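Local structure of fructooligosaccharide ABC transporter substrate-binding protein FusA (5G5Y) at residues Lys6-Ser11 against Asp60-Asp65; Lys17-Lys22 against Trp38-Ser43; Ser131-Asn136 against Phe268-Asn273; Ala139-Asp144 against Asp283-Leu288. The protein binds short- and long-chain fructooligosaccharides, preferring tetrasaccharides and larger, as the solute-binding component of the FusABC-MsmK import complex. One frame throughout, in Å; residues are numbered along the deposited sequence.

Contact 1 of 4, residues Lys6-Ser11 against Asp60-Asp65; sequences KFMTAS and DAIHND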
# COMPACT_ATOMS: atom_id res chain seq x y z
N LYS A 6 15.66 -24.42 -12.18
CA LYS A 6 14.38 -24.80 -11.56
C LYS A 6 13.95 -23.72 -10.58
O LYS A 6 14.64 -23.48 -9.60
CB LYS A 6 14.48 -26.11 -10.78
CG LYS A 6 14.70 -27.33 -11.63
CD LYS A 6 14.91 -28.60 -10.79
CE LYS A 6 13.74 -28.95 -9.87
NZ LYS A 6 12.42 -29.13 -10.56
N PHE A 7 12.80 -23.11 -10.85
CA PHE A 7 12.26 -22.05 -10.00
C PHE A 7 10.91 -22.49 -9.45
O PHE A 7 10.04 -22.92 -10.21
CB PHE A 7 12.00 -20.76 -10.80
CG PHE A 7 13.23 -20.01 -11.25
CD1 PHE A 7 14.50 -20.29 -10.75
CD2 PHE A 7 13.10 -18.92 -12.11
CE1 PHE A 7 15.61 -19.56 -11.17
CE2 PHE A 7 14.20 -18.21 -12.53
CZ PHE A 7 15.47 -18.52 -12.05
N MET A 8 10.71 -22.30 -8.14
CA MET A 8 9.36 -22.34 -7.55
C MET A 8 8.74 -20.97 -7.77
O MET A 8 9.45 -19.95 -7.70
CB MET A 8 9.43 -22.64 -6.07
CG MET A 8 8.07 -22.82 -5.37
SD MET A 8 8.21 -22.68 -3.59
CE MET A 8 9.43 -23.90 -3.18
N THR A 9 7.45 -20.93 -8.06
CA THR A 9 6.76 -19.66 -8.25
C THR A 9 5.33 -19.69 -7.72
O THR A 9 4.79 -20.75 -7.43
CB THR A 9 6.81 -19.21 -9.73
OG1 THR A 9 6.39 -17.85 -9.85
CG2 THR A 9 5.96 -20.09 -10.64
N ALA A 10 4.77 -18.50 -7.60
CA ALA A 10 3.40 -18.29 -7.23
C ALA A 10 2.71 -17.57 -8.40
O ALA A 10 3.23 -16.59 -8.98
CB ALA A 10 3.32 -17.43 -5.98
N SER A 11 1.53 -18.02 -8.76
CA SER A 11 0.75 -17.35 -9.80
C SER A 11 -0.73 -17.46 -9.52
O SER A 11 -1.16 -18.26 -8.71
CB SER A 11 1.07 -17.91 -11.20
OG SER A 11 0.67 -19.27 -11.32
N ASP A 60 16.23 -24.00 -7.42
CA ASP A 60 17.42 -23.11 -7.53
C ASP A 60 17.10 -21.71 -6.96
O ASP A 60 18.00 -21.02 -6.47
CB ASP A 60 17.85 -23.00 -8.98
CG ASP A 60 18.44 -24.27 -9.51
OD1 ASP A 60 19.27 -24.85 -8.77
OD2 ASP A 60 18.07 -24.68 -10.65
N ALA A 61 15.83 -21.32 -7.03
CA ALA A 61 15.34 -20.01 -6.54
C ALA A 61 13.84 -20.07 -6.32
O ALA A 61 13.16 -20.93 -6.89
CB ALA A 61 15.65 -18.93 -7.54
N ILE A 62 13.33 -19.17 -5.47
CA ILE A 62 11.89 -19.05 -5.23
C ILE A 62 11.52 -17.68 -5.81
O ILE A 62 12.00 -16.66 -5.32
CB ILE A 62 11.56 -19.15 -3.74
CG1 ILE A 62 12.07 -20.47 -3.16
CG2 ILE A 62 10.06 -18.98 -3.50
CD1 ILE A 62 11.95 -20.56 -1.64
N HIS A 63 10.69 -17.70 -6.86
CA HIS A 63 10.28 -16.55 -7.65
C HIS A 63 8.89 -16.10 -7.21
O HIS A 63 8.01 -16.92 -6.96
CB HIS A 63 10.30 -16.98 -9.10
CG HIS A 63 9.76 -16.00 -10.07
ND1 HIS A 63 8.44 -15.96 -10.41
CD2 HIS A 63 10.37 -15.08 -10.85
CE1 HIS A 63 8.24 -15.04 -11.33
NE2 HIS A 63 9.40 -14.50 -11.63
N ASN A 64 8.70 -14.80 -7.11
CA ASN A 64 7.42 -14.21 -6.71
C ASN A 64 7.04 -14.64 -5.30
O ASN A 64 5.90 -14.89 -4.98
CB ASN A 64 6.32 -14.55 -7.75
CG ASN A 64 5.24 -13.51 -7.84
OD1 ASN A 64 5.48 -12.32 -7.63
ND2 ASN A 64 4.03 -13.93 -8.22
N ASP A 65 8.04 -14.65 -4.44
CA ASP A 65 7.98 -15.28 -3.13
C ASP A 65 7.17 -14.57 -2.04
O ASP A 65 6.58 -15.26 -1.17
CB ASP A 65 9.41 -15.43 -2.60
CG ASP A 65 9.49 -16.24 -1.28
OD1 ASP A 65 8.53 -17.04 -0.94
OD2 ASP A 65 10.51 -16.06 -0.60
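Thr9 OG1 and His63 CG both stand anti to their own backbone N, with chi1 of -168° and 173°. The two side chains lie side by side and point the same way. Thr9 OG1 reaches the edge of the imidazole, in its plane, and makes a 2.8 Å hydrogen bond with His63 ND1. Either atom could be the donor. The backbones pair as neighbouring parallel strands. Met8 N donates to Ala61 O at 3.1 Å, and His63 N donates to Met8 O at 2.7 Å. Phe7 and Ala61 share the sheet face of Thr9 and His63, and Phe7 CD1 lies 3.7 Å from Ala61 CB. Met8 and Ile62 occupy the other face, where Met8 SD rests 4.1 Å from Ile62 CG2. Polar side chains close both ends. Asp60 OD2 takes an almost straight bond from Lys6 N at 2.9 Å, on its anti side. Asn64 ND2 donates to Ala10 O at 2.9 Å from above the carbonyl plane. The Trp38 ring meets His63 edge-to-face. The in-plane bond at ND1 and the Trp38 ring would together limit rotation of the His63 ring. The Asn64 amide is bonded at both ends, ND2 to Ala10 O and OD1 to Gly382 N, which would hold it in place close to substrate-binding Lys309.

Contact 2 of 4, residues Lys17-Lys22 against Trp38-Ser43; sequences KDPNEK and WTNYQS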
# COMPACT_ATOMS: atom_id res chain seq x y z
N LYS A 17 -1.22 -23.50 -15.84
CA LYS A 17 -0.49 -24.33 -14.85
C LYS A 17 1.03 -24.31 -15.08
O LYS A 17 1.80 -24.32 -14.13
CB LYS A 17 -0.96 -25.78 -14.87
CG LYS A 17 -2.45 -26.00 -14.66
CD LYS A 17 -2.91 -25.81 -13.23
CE LYS A 17 -4.34 -25.25 -13.16
NZ LYS A 17 -4.38 -23.75 -13.20
N ASP A 18 1.44 -24.33 -16.35
CA ASP A 18 2.83 -24.15 -16.72
C ASP A 18 3.05 -22.68 -17.08
O ASP A 18 2.55 -22.23 -18.08
CB ASP A 18 3.19 -25.05 -17.91
CG ASP A 18 4.66 -24.95 -18.32
OD1 ASP A 18 5.47 -24.19 -17.68
OD2 ASP A 18 5.03 -25.66 -19.30
N PRO A 19 3.85 -21.95 -16.27
CA PRO A 19 4.13 -20.55 -16.60
C PRO A 19 4.76 -20.31 -17.98
O PRO A 19 4.62 -19.22 -18.53
CB PRO A 19 5.12 -20.13 -15.53
CG PRO A 19 4.82 -21.00 -14.38
CD PRO A 19 4.48 -22.33 -15.00
N ASN A 20 5.47 -21.30 -18.52
CA ASN A 20 6.04 -21.15 -19.85
C ASN A 20 4.99 -21.01 -20.97
O ASN A 20 5.37 -20.71 -22.09
CB ASN A 20 6.99 -22.29 -20.18
CG ASN A 20 8.27 -22.24 -19.36
OD1 ASN A 20 8.79 -21.16 -19.03
ND2 ASN A 20 8.79 -23.41 -19.05
N GLU A 21 3.72 -21.22 -20.69
CA GLU A 21 2.63 -20.90 -21.62
C GLU A 21 2.27 -19.39 -21.67
O GLU A 21 1.44 -18.98 -22.47
CB GLU A 21 1.39 -21.73 -21.28
CG GLU A 21 1.63 -23.22 -21.48
CD GLU A 21 0.41 -24.08 -21.16
OE1 GLU A 21 -0.69 -23.52 -21.01
OE2 GLU A 21 0.57 -25.32 -21.05
N LYS A 22 2.86 -18.57 -20.78
CA LYS A 22 2.75 -17.11 -20.84
C LYS A 22 3.67 -16.53 -21.91
O LYS A 22 4.82 -16.92 -22.02
CB LYS A 22 3.12 -16.49 -19.50
CG LYS A 22 2.13 -16.79 -18.42
CD LYS A 22 2.40 -16.02 -17.13
CE LYS A 22 1.31 -16.30 -16.12
NZ LYS A 22 1.53 -15.74 -14.75
N TRP A 38 9.43 -24.76 -14.07
CA TRP A 38 8.66 -24.14 -12.98
C TRP A 38 7.99 -25.14 -12.07
O TRP A 38 7.41 -26.13 -12.56
CB TRP A 38 7.58 -23.20 -13.50
CG TRP A 38 8.07 -22.11 -14.35
CD1 TRP A 38 8.18 -22.12 -15.71
CD2 TRP A 38 8.56 -20.83 -13.91
NE1 TRP A 38 8.69 -20.94 -16.14
CE2 TRP A 38 8.92 -20.12 -15.07
CE3 TRP A 38 8.71 -20.21 -12.67
CZ2 TRP A 38 9.47 -18.81 -15.02
CZ3 TRP A 38 9.25 -18.91 -12.62
CH2 TRP A 38 9.60 -18.23 -13.79
N THR A 39 8.01 -24.83 -10.76
CA THR A 39 7.13 -25.47 -9.79
C THR A 39 6.16 -24.37 -9.43
O THR A 39 6.52 -23.45 -8.68
CB THR A 39 7.90 -25.98 -8.54
OG1 THR A 39 8.82 -26.98 -8.94
CG2 THR A 39 6.95 -26.58 -7.50
N ASN A 40 4.95 -24.44 -9.98
CA ASN A 40 4.02 -23.36 -9.92
C ASN A 40 2.87 -23.64 -8.95
O ASN A 40 1.98 -24.45 -9.28
CB ASN A 40 3.46 -23.11 -11.31
CG ASN A 40 2.53 -21.94 -11.40
OD1 ASN A 40 2.55 -21.02 -10.57
ND2 ASN A 40 1.70 -21.94 -12.43
N TYR A 41 2.88 -22.96 -7.80
CA TYR A 41 1.80 -23.11 -6.82
C TYR A 41 0.80 -21.99 -6.95
O TYR A 41 1.12 -20.81 -6.77
CB TYR A 41 2.37 -23.19 -5.42
CG TYR A 41 3.29 -24.35 -5.19
CD1 TYR A 41 2.95 -25.66 -5.61
CD2 TYR A 41 4.48 -24.18 -4.48
CE1 TYR A 41 3.80 -26.72 -5.36
CE2 TYR A 41 5.35 -25.22 -4.23
CZ TYR A 41 5.00 -26.51 -4.65
OH TYR A 41 5.89 -27.55 -4.37
N GLN A 42 -0.44 -22.35 -7.28
CA GLN A 42 -1.46 -21.40 -7.61
C GLN A 42 -2.45 -21.16 -6.48
O GLN A 42 -3.35 -20.36 -6.62
CB GLN A 42 -2.16 -21.83 -8.89
CG GLN A 42 -1.18 -21.78 -10.06
CD GLN A 42 -1.81 -21.98 -11.41
OE1 GLN A 42 -2.26 -23.07 -11.70
NE2 GLN A 42 -1.78 -20.96 -12.26
N SER A 43 -2.27 -21.85 -5.36
CA SER A 43 -3.07 -21.64 -4.17
C SER A 43 -2.23 -22.14 -3.02
O SER A 43 -1.37 -23.01 -3.22
CB SER A 43 -4.40 -22.42 -4.26
OG SER A 43 -4.16 -23.82 -4.09
O HOH W 1 7.64 -25.52 -16.43
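Pro19 lies over one face of the Trp38 indole while Asn20, the next residue, takes the indole N-H at its edge. Pro19 CB stands 3.6 Å from the centroid of the five-membered ring, only 5° off its normal, in a CH-pi contact. Pro19 CG is closer still to a single ring atom, 3.4 Å from Trp38 CG. Trp38 NE1 donates in its ring plane to Asn20 OD1 at 2.9 Å. It meets that oxygen from above the amide carbonyl plane. Asp18 OD1 accepts from Asn20 N at 3.0 Å, which makes an Asx turn. A water joins Asp18 OD1 to Trp38 N. Asn40 has CG anti to its backbone N, chi1 -177°, and its ND2 gives a nearly straight bond to Lys17 O at 2.9 Å. Asn40 OD1 is bonded to Ser11 OG. At the outer end, Lys17 NZ donates to Gln42 OE1 at 2.7 Å, the two side chains crossing at about a right angle. The lysine chain is bent, and its CD also lies 3.2 Å from Gln42 OE1. Residues 17-20 lie against the end of strand 34-41, an outermost strand of its sheet, and the Gln42 that follows it. Strand 3-10 runs beside that strand and adds Thr9 to the packing. Helix 23-32 follows the loop directly, and its Leu25 touches both Pro19 and Trp38.

Contact 3 of 4, residues Ser131-Asn136 against Phe268-Asn273; sequences SIHSVN and FTWDKN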
# COMPACT_ATOMS: atom_id res chain seq x y z
N SER A 131 3.40 10.32 -3.98
CA SER A 131 3.12 8.91 -4.12
C SER A 131 1.62 8.65 -3.96
O SER A 131 0.96 9.25 -3.10
CB SER A 131 3.90 8.07 -3.09
OG SER A 131 3.47 6.70 -3.12
N ILE A 132 1.11 7.74 -4.78
CA ILE A 132 -0.29 7.30 -4.69
C ILE A 132 -0.63 6.72 -3.31
O ILE A 132 -1.79 6.69 -2.91
CB ILE A 132 -0.60 6.25 -5.81
CG1 ILE A 132 -2.11 6.06 -5.99
CG2 ILE A 132 0.09 4.92 -5.52
CD1 ILE A 132 -2.49 5.39 -7.30
N HIS A 133 0.41 6.26 -2.61
CA HIS A 133 0.28 5.70 -1.29
C HIS A 133 0.16 6.69 -0.14
O HIS A 133 -0.21 6.29 0.96
CB HIS A 133 1.44 4.75 -1.03
CG HIS A 133 1.51 3.65 -2.01
ND1 HIS A 133 0.58 2.62 -2.03
CD2 HIS A 133 2.33 3.44 -3.06
CE1 HIS A 133 0.89 1.80 -3.02
NE2 HIS A 133 1.92 2.30 -3.68
N SER A 134 0.41 7.98 -0.41
CA SER A 134 0.50 8.99 0.64
C SER A 134 -0.77 9.15 1.47
O SER A 134 -0.69 9.47 2.66
CB SER A 134 0.91 10.35 0.05
OG SER A 134 2.24 10.31 -0.47
N VAL A 135 -1.93 8.96 0.82
CA VAL A 135 -3.24 8.98 1.50
C VAL A 135 -3.94 7.75 1.02
O VAL A 135 -4.01 7.53 -0.20
CB VAL A 135 -4.06 10.23 1.11
CG1 VAL A 135 -5.47 10.26 1.72
CG2 VAL A 135 -3.32 11.45 1.59
N ASN A 136 -4.42 6.92 1.95
CA ASN A 136 -5.15 5.71 1.59
C ASN A 136 -6.67 5.87 1.74
O ASN A 136 -7.42 5.50 0.83
CB ASN A 136 -4.59 4.49 2.33
CG ASN A 136 -4.80 4.55 3.85
OD1 ASN A 136 -4.63 5.58 4.49
ND2 ASN A 136 -5.14 3.44 4.43
N PHE A 268 -15.47 7.29 3.34
CA PHE A 268 -14.04 7.08 3.08
C PHE A 268 -13.80 5.82 2.26
O PHE A 268 -14.37 4.77 2.54
CB PHE A 268 -13.26 6.98 4.42
CG PHE A 268 -13.42 8.17 5.29
CD1 PHE A 268 -14.57 8.34 6.03
CD2 PHE A 268 -12.43 9.16 5.35
CE1 PHE A 268 -14.75 9.47 6.82
CE2 PHE A 268 -12.61 10.28 6.13
CZ PHE A 268 -13.77 10.44 6.88
N THR A 269 -12.88 5.89 1.32
CA THR A 269 -12.40 4.73 0.56
C THR A 269 -11.21 5.11 -0.27
O THR A 269 -10.85 6.27 -0.37
CB THR A 269 -13.53 4.10 -0.33
OG1 THR A 269 -13.12 2.78 -0.70
CG2 THR A 269 -13.84 4.94 -1.50
N TRP A 270 -10.55 4.11 -0.84
CA TRP A 270 -9.43 4.37 -1.73
C TRP A 270 -9.83 5.09 -3.00
O TRP A 270 -9.24 6.10 -3.39
CB TRP A 270 -8.73 3.07 -2.05
CG TRP A 270 -7.54 3.15 -2.96
CD1 TRP A 270 -7.56 3.03 -4.32
CD2 TRP A 270 -6.16 3.30 -2.59
NE1 TRP A 270 -6.28 3.11 -4.83
CE2 TRP A 270 -5.40 3.27 -3.79
CE3 TRP A 270 -5.50 3.47 -1.38
CZ2 TRP A 270 -4.02 3.39 -3.80
CZ3 TRP A 270 -4.12 3.58 -1.38
CH2 TRP A 270 -3.38 3.55 -2.59
N ASP A 271 -10.87 4.56 -3.64
CA ASP A 271 -11.34 5.08 -4.92
C ASP A 271 -12.83 4.96 -4.90
O ASP A 271 -13.33 3.85 -4.73
CB ASP A 271 -10.69 4.24 -6.03
CG ASP A 271 -11.12 4.64 -7.45
OD1 ASP A 271 -12.18 5.27 -7.67
OD2 ASP A 271 -10.35 4.27 -8.38
N LYS A 272 -13.52 6.09 -5.10
CA LYS A 272 -15.01 6.16 -5.06
C LYS A 272 -15.67 5.17 -6.04
O LYS A 272 -16.78 4.65 -5.79
CB LYS A 272 -15.48 7.60 -5.37
CG LYS A 272 -15.29 8.05 -6.82
CD LYS A 272 -15.86 9.43 -7.07
CE LYS A 272 -15.91 9.70 -8.58
NZ LYS A 272 -16.20 11.10 -8.91
N ASN A 273 -14.95 4.86 -7.12
CA ASN A 273 -15.47 3.92 -8.13
C ASN A 273 -15.85 2.55 -7.56
O ASN A 273 -16.81 1.92 -8.03
CB ASN A 273 -14.49 3.81 -9.31
CG ASN A 273 -14.47 5.09 -10.16
OD1 ASN A 273 -15.34 5.27 -11.02
ND2 ASN A 273 -13.50 5.99 -9.91
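Trp270 and Asn136 bury the most surface here, followed by Ile132. The indole carries the contact with the outer atoms of its six-membered ring. Its CG is anti to the backbone N, chi1 -180°; the far end of the ring comes up against Ile132, His133 and Asn136. Trp270 CZ3 lies 3.8 Å from Asn136 CB, which sits at the ring edge in its plane. The backbone of Asn136 adds a second touch, a CA-H...O contact of 3.4 Å from Trp270 CA to Asn136 O. Further round the rim, Trp270 CH2 approaches Ile132 O at 3.5 Å, and Trp270 CZ2 lies 3.9 Å from Ile132 CG1. The Ile132 side chain crosses the indole at about a right angle. His133 ND1 comes near the ring edge at Trp270 CH2, 4.1 Å away. No conventional hydrogen bond joins the two segments; the fit rests on van der Waals contact and the one CA-H...O contact. Hydrogen bonds form within each segment instead. Ser131 to Ser134 form a type I turn, and Ser131 OG accepts from His133 N in an ST turn. Asp271 OD1 accepts from both Asn273 N and Asn273 ND2, the first making an Asx turn. Arg404 makes a cation-pi contact with the Trp270 ring. Asn136 ND2 bonds to Asn191 OD1. Trp270 and Asn191 both bind substrate. The arrangement belongs to the fructooligosaccharide site; aromatic side chains are a familiar feature of sugar-binding proteins.

Contact 4 of 4, residues Ala139-Asp144 against Asp283-Leu288; sequences AWINKD and DVLPVL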
# COMPACT_ATOMS: atom_id res chain seq x y z
N ALA A 139 -11.50 10.99 1.79
CA ALA A 139 -12.89 11.34 2.12
C ALA A 139 -13.57 11.85 0.85
O ALA A 139 -12.96 12.61 0.08
CB ALA A 139 -12.93 12.39 3.21
N TRP A 140 -14.80 11.40 0.65
CA TRP A 140 -15.60 11.73 -0.53
C TRP A 140 -16.93 12.28 -0.06
O TRP A 140 -17.46 11.84 0.99
CB TRP A 140 -15.84 10.45 -1.33
CG TRP A 140 -14.59 9.73 -1.69
CD1 TRP A 140 -13.98 8.76 -0.97
CD2 TRP A 140 -13.80 9.92 -2.87
NE1 TRP A 140 -12.85 8.35 -1.61
CE2 TRP A 140 -12.73 9.03 -2.78
CE3 TRP A 140 -13.90 10.76 -3.97
CZ2 TRP A 140 -11.74 8.94 -3.77
CZ3 TRP A 140 -12.91 10.66 -4.98
CH2 TRP A 140 -11.86 9.77 -4.86
N ILE A 141 -17.47 13.24 -0.80
CA ILE A 141 -18.71 13.90 -0.40
C ILE A 141 -19.72 13.91 -1.57
O ILE A 141 -19.31 14.01 -2.73
CB ILE A 141 -18.44 15.32 0.12
CG1 ILE A 141 -19.70 15.97 0.71
CG2 ILE A 141 -17.78 16.20 -0.92
CD1 ILE A 141 -19.41 17.22 1.51
N ASN A 142 -21.01 13.83 -1.22
CA ASN A 142 -22.10 13.90 -2.19
C ASN A 142 -22.39 15.33 -2.68
O ASN A 142 -23.06 16.14 -2.03
CB ASN A 142 -23.37 13.20 -1.65
CG ASN A 142 -24.36 12.92 -2.78
OD1 ASN A 142 -24.54 13.75 -3.64
ND2 ASN A 142 -24.96 11.74 -2.79
N LYS A 143 -21.82 15.65 -3.84
CA LYS A 143 -22.01 16.95 -4.49
C LYS A 143 -23.44 17.19 -5.02
O LYS A 143 -23.83 18.34 -5.10
CB LYS A 143 -21.02 17.14 -5.66
CG LYS A 143 -19.61 17.53 -5.25
CD LYS A 143 -18.85 18.27 -6.36
CE LYS A 143 -19.11 17.73 -7.77
NZ LYS A 143 -18.08 18.12 -8.78
N ASP A 144 -24.17 16.14 -5.40
CA ASP A 144 -25.60 16.24 -5.73
C ASP A 144 -26.37 16.83 -4.54
O ASP A 144 -27.10 17.81 -4.70
CB ASP A 144 -26.23 14.89 -6.05
CG ASP A 144 -25.81 14.30 -7.39
OD1 ASP A 144 -25.18 15.00 -8.21
OD2 ASP A 144 -26.15 13.12 -7.61
N ASP A 283 -17.43 13.58 -5.05
CA ASP A 283 -16.12 14.13 -5.35
C ASP A 283 -15.30 14.19 -4.06
O ASP A 283 -15.82 13.90 -2.99
CB ASP A 283 -16.27 15.54 -5.94
CG ASP A 283 -15.16 15.89 -6.93
OD1 ASP A 283 -14.11 15.22 -6.97
OD2 ASP A 283 -15.36 16.86 -7.67
N VAL A 284 -14.04 14.59 -4.19
CA VAL A 284 -13.10 14.70 -3.08
C VAL A 284 -13.54 15.79 -2.11
O VAL A 284 -13.87 16.91 -2.51
CB VAL A 284 -11.67 15.02 -3.55
CG1 VAL A 284 -10.72 14.99 -2.36
CG2 VAL A 284 -11.18 14.05 -4.63
N LEU A 285 -13.59 15.44 -0.83
CA LEU A 285 -13.82 16.42 0.22
C LEU A 285 -12.47 17.13 0.39
O LEU A 285 -11.49 16.47 0.78
CB LEU A 285 -14.21 15.72 1.53
CG LEU A 285 -14.48 16.64 2.72
CD1 LEU A 285 -15.71 17.48 2.48
CD2 LEU A 285 -14.64 15.87 4.01
N PRO A 286 -12.41 18.43 0.11
CA PRO A 286 -11.11 19.08 0.32
C PRO A 286 -10.63 19.05 1.77
O PRO A 286 -11.43 18.88 2.70
CB PRO A 286 -11.36 20.54 -0.10
CG PRO A 286 -12.69 20.53 -0.81
CD PRO A 286 -13.46 19.39 -0.27
N VAL A 287 -9.35 19.27 1.94
CA VAL A 287 -8.73 19.29 3.27
C VAL A 287 -9.40 20.40 4.10
O VAL A 287 -9.54 21.56 3.63
CB VAL A 287 -7.22 19.49 3.16
CG1 VAL A 287 -6.59 19.75 4.54
CG2 VAL A 287 -6.63 18.28 2.49
N LEU A 288 -9.85 20.05 5.29
CA LEU A 288 -10.59 20.98 6.17
C LEU A 288 -9.68 21.62 7.21
O LEU A 288 -8.81 20.96 7.78
CB LEU A 288 -11.67 20.22 6.90
CG LEU A 288 -12.64 19.48 5.99
CD1 LEU A 288 -13.66 18.71 6.81
CD2 LEU A 288 -13.37 20.43 5.07
O HOH W 2 -10.67 13.87 0.96
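Lys143 meets Asp283 where an antiparallel strand pair, 138-142 with 282-284, gives way to helix 143-148. The pair lies at one side of a mixed four-stranded sheet. The lysine CB points toward the other strand. Its CG lies 3.9 Å from Asp283 CB, and CD is about as near to the same atom. CE passes Asp283 OD2, and NZ forms a salt bridge with that oxygen at 3.2 Å. The chain bends at chi3, -38°, and CE stays beside the carboxylate. OD2 is met on its anti side. Asp283 OD1 has a different task and accepts from Val284 N. The backbones hydrogen-bond beside this pair. Ile141 N donates to Asp283 O at 2.8 Å, and Asp283 N returns a bond to Ile141 O at 3.0 Å. Beyond Val284, Leu285 N continues the pairing with Ala139 O. Apolar groups pack on both sides. Ile141 CD1 touches Leu285 CD1 at 3.8 Å, and Ala139 CB lies near Leu285 CB. Trp140 turns the other way. Its CZ3 meets Val284 CG2 at 3.8 Å, while its NE1 donates to Thr269 O. Helix 399-412 packs on this side, with Trp403 against Trp140 and Tyr411 and Tyr412 against Val284. A water donates to both Ala139 O and Leu285 O, the latter at 2.7 Å.

Overall arrangement
The four contacts fall into two pairs. Contacts 1 and 2 have centres 9 Å apart and share the sheet that holds strands 3-10, 34-41 and 61-63. Contact 2 forms within the chain span that contact 1 brackets. Contacts 3 and 4 come later, with centres 13 Å apart. Their segments alternate along the chain, and both reach the sheet containing strands 264-269, 138-142 and 282-284. Contacts 1 and 4 are 44 Å apart, centre to centre, on opposite sides of the chain's centre. This is consistent with the two-lobed fold of solute-binding proteins. Contact 3 lies nearest the middle and holds substrate-binding Trp270, while contact 1 approaches Lys309.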